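PDB 5B57: putative hemin ABC transport system, membrane protein from Burkholderia cenocepacia J2315, which probably forms the membrane-spanning part of an ABC importer that carries haem across the inner membrane. Local coordinates for residues 108-113 with 238-243; 250-255 with 299-304. All blocks are in the same frame, centred on the assembly; numbering follows the deposited sequence.

In the fold
The two contacts lie in one bundle of membrane helices, with centres about 12 Å apart. Both use helix 242-260. Interaction 1 sets its first turn and the loop before it against helix 94-128. Interaction 2 sets its middle against helix 283-305. They come in series along the chain: interaction 1 closes before interaction 2 opens. Their segments also touch directly. Leu110 CD1 lies 3.7 Å from Cys304 SG, and Leu113 O lies 3.6 Å from Leu301 CD1. Helices 94-128, 242-260 and 283-305 are therefore packed together. All four segments belong to the FecCD-type permease, and this packing is part of its membrane body.

Interaction 1 of 2, residues 108-113 with 238-243; sequences VVLALL and GGAQWP. With DMU (decyl-beta-D-maltopyranoside), chain E.
The indole of Trp242 is set by a chi1 of -70°, which turns CG anti to the carbonyl carbon and brings the far end of the ring back toward Val109. The bond from CA to CB itself points away from segment 108-113. Leu110 has CG anti to the backbone N (chi1 -174°), and its branch leans over Ala240. Two apolar touches result. Val109 CG1 meets Trp242 CZ3 at 4.2 Å, approaching the ring obliquely, with the two side chains roughly perpendicular. Leu110 CD2 packs on Ala240 CB at 3.6 Å, and Leu110 CB is also near that methyl at 3.9 Å.

The detergent decyl maltoside covers one face of the indole. Its O61 stands 3.6 Å above the plane of the Trp242 ring, over the centre. Its C4 lies 3.6 Å from Trp242 CE3. The decyl tail runs on to Leu113, where CD2 comes within 3.6 Å of DMU C34. The tail lies along this surface, consistent with a side of the bundle that faces lipid. The ring is held from a second point, because Trp242 NE1 donates to Leu101 O. The sugar is also hydrogen-bonded to Asp102 OD1, so helix 94-128 grips both indole and detergent.

Gln241 is the N-cap of helix 242-260, and Trp242 lies in its first turn. Ala240, in the loop before, also rests on Pro106. Leu245 of helix 242-260 meets Val109, Leu110 and Leu113. From the same turns of helix 94-128, Val108 and Leu112 touch helices 54-72 and 327-352.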
loop_
_atom_site.group_PDB
_atom_site.type_symbol
_atom_site.label_atom_id
_atom_site.label_comp_id
_atom_site.label_asym_id
_atom_site.label_seq_id
_atom_site.Cartn_x
_atom_site.Cartn_y
_atom_site.Cartn_z
ATOM N N VAL A 108 36.791 13.281 -1.387
ATOM C CA VAL A 108 36.434 12.677 -0.107
ATOM C C VAL A 108 35.351 13.486 0.579
ATOM O O VAL A 108 34.372 12.927 1.080
ATOM C CB VAL A 108 37.668 12.517 0.795
ATOM C CG1 VAL A 108 37.214 12.158 2.174
ATOM C CG2 VAL A 108 38.577 11.431 0.246
ATOM N N VAL A 109 35.484 14.816 0.575
ATOM C CA VAL A 109 34.452 15.667 1.170
ATOM C C VAL A 109 33.115 15.505 0.438
ATOM O O VAL A 109 32.057 15.452 1.069
ATOM C CB VAL A 109 34.938 17.128 1.218
ATOM C CG1 VAL A 109 33.863 18.079 0.845
ATOM C CG2 VAL A 109 35.313 17.435 2.591
ATOM N N LEU A 110 33.136 15.385 -0.892
ATOM C CA LEU A 110 31.883 15.207 -1.615
ATOM C C LEU A 110 31.204 13.908 -1.206
ATOM O O LEU A 110 29.987 13.882 -0.993
ATOM C CB LEU A 110 32.115 15.247 -3.134
ATOM C CG LEU A 110 30.856 15.224 -4.023
ATOM C CD1 LEU A 110 30.037 16.477 -3.860
ATOM C CD2 LEU A 110 31.191 15.054 -5.467
ATOM N N ALA A 111 31.975 12.825 -1.055
ATOM C CA ALA A 111 31.383 11.574 -0.589
ATOM C C ALA A 111 30.724 11.725 0.789
ATOM O O ALA A 111 29.671 11.142 1.023
ATOM C CB ALA A 111 32.419 10.458 -0.565
ATOM N N LEU A 112 31.306 12.511 1.704
ATOM C CA LEU A 112 30.645 12.744 2.989
ATOM C C LEU A 112 29.365 13.556 2.830
ATOM O O LEU A 112 28.352 13.240 3.462
ATOM C CB LEU A 112 31.581 13.454 3.971
ATOM C CG LEU A 112 32.790 12.653 4.412
ATOM C CD1 LEU A 112 33.657 13.504 5.283
ATOM C CD2 LEU A 112 32.346 11.402 5.133
ATOM N N LEU A 113 29.387 14.615 2.006
ATOM C CA LEU A 113 28.179 15.407 1.756
ATOM C C LEU A 113 27.074 14.591 1.095
ATOM O O LEU A 113 25.896 14.777 1.427
ATOM C CB LEU A 113 28.504 16.610 0.878
ATOM C CG LEU A 113 29.235 17.796 1.486
ATOM C CD1 LEU A 113 29.234 18.905 0.445
ATOM C CD2 LEU A 113 28.560 18.227 2.782
ATOM N N GLY A 238 33.864 12.131 -9.413
ATOM C CA GLY A 238 35.060 12.574 -10.101
ATOM C C GLY A 238 35.025 14.015 -10.582
ATOM O O GLY A 238 36.054 14.507 -11.052
ATOM N N GLY A 239 33.883 14.693 -10.484
ATOM C CA GLY A 239 33.781 16.110 -10.770
ATOM C C GLY A 239 33.982 17.007 -9.562
ATOM O O GLY A 239 33.783 18.223 -9.676
ATOM N N ALA A 240 34.400 16.453 -8.427
ATOM C CA ALA A 240 34.418 17.180 -7.165
ATOM C C ALA A 240 35.547 18.202 -7.164
ATOM O O ALA A 240 36.722 17.824 -7.145
ATOM C CB ALA A 240 34.576 16.189 -6.011
ATOM N N GLN A 241 35.206 19.492 -7.177
ATOM C CA GLN A 241 36.195 20.543 -6.964
ATOM C C GLN A 241 35.692 21.543 -5.926
ATOM O O GLN A 241 34.482 21.755 -5.785
ATOM C CB GLN A 241 36.550 21.263 -8.273
ATOM C CG GLN A 241 35.371 21.899 -8.979
ATOM C CD GLN A 241 35.675 22.215 -10.427
ATOM O OE1 GLN A 241 35.501 23.351 -10.885
ATOM N NE2 GLN A 241 36.145 21.208 -11.161
ATOM N N TRP A 242 36.636 22.157 -5.196
ATOM C CA TRP A 242 36.293 23.086 -4.117
ATOM C C TRP A 242 35.331 24.197 -4.522
ATOM O O TRP A 242 34.386 24.449 -3.765
ATOM C CB TRP A 242 37.552 23.719 -3.500
ATOM C CG TRP A 242 38.387 22.773 -2.693
ATOM C CD1 TRP A 242 39.677 22.434 -2.934
ATOM C CD2 TRP A 242 37.981 22.014 -1.527
ATOM N NE1 TRP A 242 40.111 21.525 -1.996
ATOM C CE2 TRP A 242 39.088 21.247 -1.127
ATOM C CE3 TRP A 242 36.795 21.913 -0.792
ATOM C CZ2 TRP A 242 39.056 20.393 -0.026
ATOM C CZ3 TRP A 242 36.765 21.058 0.308
ATOM C CH2 TRP A 242 37.893 20.313 0.676
ATOM N N PRO A 243 35.513 24.913 -5.639
ATOM C CA PRO A 243 34.576 26.011 -5.930
ATOM C C PRO A 243 33.110 25.593 -5.936
ATOM O O PRO A 243 32.261 26.368 -5.473
ATOM C CB PRO A 243 35.044 26.521 -7.303
ATOM C CG PRO A 243 36.062 25.519 -7.800
ATOM C CD PRO A 243 36.644 24.904 -6.581
HETATM C C1 DMU E . 35.593 26.739 0.364
HETATM C C2 DMU E . 36.704 26.789 -0.652
HETATM C C3 DMU E . 38.029 26.376 0.002
HETATM C C4 DMU E . 37.885 25.011 0.737
HETATM O O5 DMU E . 36.753 25.055 1.642
HETATM C C6 DMU E . 35.519 25.340 0.942
HETATM O O7 DMU E . 39.044 26.289 -0.999
HETATM O O16 DMU E . 34.413 25.267 1.841
HETATM C C18 DMU E . 33.651 24.076 1.636
HETATM C C19 DMU E . 33.629 23.278 2.927
HETATM C C22 DMU E . 33.009 21.910 2.710
HETATM C C25 DMU E . 32.585 21.289 4.039
HETATM C C28 DMU E . 31.159 20.739 3.959
HETATM C C31 DMU E . 30.312 21.192 5.157
HETATM C C34 DMU E . 29.545 20.009 5.767
HETATM C C37 DMU E . 28.219 20.465 6.403
HETATM C C40 DMU E . 27.244 19.285 6.572
HETATM C C43 DMU E . 27.383 18.646 7.942
HETATM O O49 DMU E . 34.344 27.081 -0.256
HETATM O O55 DMU E . 36.813 28.107 -1.207
HETATM C C57 DMU E . 39.153 24.652 1.528
HETATM O O61 DMU E . 40.191 24.247 0.619
HETATM C C5 DMU E . 40.301 28.232 -1.782
HETATM C C7 DMU E . 40.571 27.780 -3.216
HETATM C C8 DMU E . 41.701 26.753 -3.270
HETATM C C9 DMU E . 41.464 25.635 -2.275
HETATM O O1 DMU E . 41.382 26.180 -0.954
HETATM C C10 DMU E . 40.239 27.038 -0.797
HETATM O O2 DMU E . 41.790 26.198 -4.599
HETATM O O3 DMU E . 39.061 28.966 -1.742
HETATM O O4 DMU E . 40.932 28.922 -4.007
HETATM C C11 DMU E . 42.591 24.622 -2.335
HETATM O O6 DMU E . 43.617 25.102 -3.231
#

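Interaction 2 of 2, residues 250-255 with 299-304; sequences PCVALG and GALVSC
Val252 and Ala300 meet in a near-antiparallel pair of transmembrane helices, part of the all-helical FecCD permease fold. The short segments run at 151° to each other, and their axes approach to 9.4 Å. The first shell is small and wholly apolar. Cys251 CB lies against Ala300 CB at 3.5 Å. Here the backbones are nearest, and the one-carbon side chain of Ala300 faces the cysteine directly. The same methyl also reaches Val252 CG2, at a looser 4.2 Å.

The second part of the shell joins Val252 to Leu301. The branch used is CG2, which a chi1 of -180° sets anti to the carbonyl carbon. It comes 3.7 Å from Leu301 CG and 3.8 Å from Leu301 CD2, and so rests on the fork of the leucine. The two side chains are about perpendicular. The CA to CB bond of Leu301 points along the flank of the interface, and only its branched end turns in to meet the valine.

Further out, other residues pack against this patch. Phe174 of helix 168-188 touches both Cys251 and Ala300. Val248, one turn earlier on helix 242-260, reaches Ala300 and Leu301, while Val114 of helix 94-128 backs the leucine. On the same helix as Val252, Ala253 touches the bound decyl maltoside.

The helix is kinked at the start of segment 250-255. Pro250 N makes no bond to the turn before, as a proline lacks the N-H. On the partner helix, Ser303 OG sits 2.8 Å from Gly299 O, with Pro170 O of helix 168-188 as another acceptor within its reach.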
loop_
_atom_site.group_PDB
_atom_site.type_symbol
_atom_site.label_atom_id
_atom_site.label_comp_id
_atom_site.label_asym_id
_atom_site.label_seq_id
_atom_site.Cartn_x
_atom_site.Cartn_y
_atom_site.Cartn_z
ATOM N N PRO A 250 26.708 24.381 1.718
ATOM C CA PRO A 250 25.699 25.158 2.472
ATOM C C PRO A 250 24.267 24.775 2.154
ATOM O O PRO A 250 23.423 24.738 3.063
ATOM C CB PRO A 250 25.999 26.613 2.081
ATOM C CG PRO A 250 26.878 26.537 0.899
ATOM C CD PRO A 250 27.664 25.277 1.044
ATOM N N CYS A 251 23.962 24.481 0.889
ATOM C CA CYS A 251 22.674 23.881 0.568
ATOM C C CYS A 251 22.406 22.651 1.428
ATOM O O CYS A 251 21.409 22.585 2.154
ATOM C CB CYS A 251 22.631 23.517 -0.910
ATOM S SG CYS A 251 22.356 24.913 -1.978
ATOM N N VAL A 252 23.288 21.655 1.348
ATOM C CA VAL A 252 23.088 20.421 2.106
ATOM C C VAL A 252 23.002 20.721 3.592
ATOM O O VAL A 252 22.163 20.158 4.300
ATOM C CB VAL A 252 24.209 19.410 1.798
ATOM C CG1 VAL A 252 24.008 18.114 2.572
ATOM C CG2 VAL A 252 24.318 19.153 0.277
ATOM N N ALA A 253 23.843 21.630 4.090
ATOM C CA ALA A 253 23.768 21.940 5.517
ATOM C C ALA A 253 22.477 22.677 5.851
ATOM O O ALA A 253 21.885 22.445 6.911
ATOM C CB ALA A 253 24.987 22.741 5.965
ATOM N N LEU A 254 22.000 23.544 4.947
ATOM C CA LEU A 254 20.768 24.266 5.255
ATOM C C LEU A 254 19.545 23.343 5.184
ATOM O O LEU A 254 18.691 23.370 6.082
ATOM C CB LEU A 254 20.610 25.482 4.345
ATOM C CG LEU A 254 19.237 26.142 4.503
ATOM C CD1 LEU A 254 19.134 27.028 5.740
ATOM C CD2 LEU A 254 18.841 26.914 3.275
ATOM N N GLY A 255 19.447 22.505 4.145
ATOM C CA GLY A 255 18.522 21.379 4.217
ATOM C C GLY A 255 18.685 20.582 5.500
ATOM O O GLY A 255 17.708 20.248 6.167
ATOM N N GLY A 299 18.788 18.203 -4.325
ATOM C CA GLY A 299 19.022 18.918 -5.574
ATOM C C GLY A 299 20.452 19.400 -5.689
ATOM O O GLY A 299 21.062 19.324 -6.753
ATOM N N ALA A 300 21.008 19.901 -4.587
ATOM C CA ALA A 300 22.416 20.251 -4.563
ATOM C C ALA A 300 23.298 19.052 -4.866
ATOM O O ALA A 300 24.325 19.201 -5.532
ATOM C CB ALA A 300 22.780 20.843 -3.206
ATOM N N LEU A 301 22.917 17.858 -4.410
ATOM C CA LEU A 301 23.834 16.717 -4.470
ATOM C C LEU A 301 23.825 16.047 -5.833
ATOM O O LEU A 301 24.886 15.761 -6.401
ATOM C CB LEU A 301 23.473 15.703 -3.395
ATOM C CG LEU A 301 23.868 16.238 -2.036
ATOM C CD1 LEU A 301 23.257 15.415 -0.894
ATOM C CD2 LEU A 301 25.380 16.245 -1.997
ATOM N N VAL A 302 22.634 15.751 -6.351
ATOM C CA VAL A 302 22.520 15.208 -7.694
ATOM C C VAL A 302 23.203 16.131 -8.685
ATOM O O VAL A 302 23.702 15.672 -9.710
ATOM C CB VAL A 302 21.037 14.985 -8.038
ATOM C CG1 VAL A 302 20.894 14.121 -9.267
ATOM C CG2 VAL A 302 20.361 14.315 -6.890
ATOM N N SER A 303 23.276 17.434 -8.373
ATOM C CA SER A 303 23.829 18.418 -9.303
ATOM C C SER A 303 25.284 18.160 -9.608
ATOM O O SER A 303 25.763 18.511 -10.697
ATOM C CB SER A 303 23.698 19.831 -8.744
ATOM O OG SER A 303 22.397 20.342 -8.988
ATOM N N CYS A 304 26.012 17.565 -8.679
ATOM C CA CYS A 304 27.427 17.395 -8.897
ATOM C C CYS A 304 27.899 15.983 -8.626
ATOM O O CYS A 304 29.105 15.723 -8.707
ATOM C CB CYS A 304 28.198 18.380 -8.033
ATOM S SG CYS A 304 27.774 18.147 -6.334
#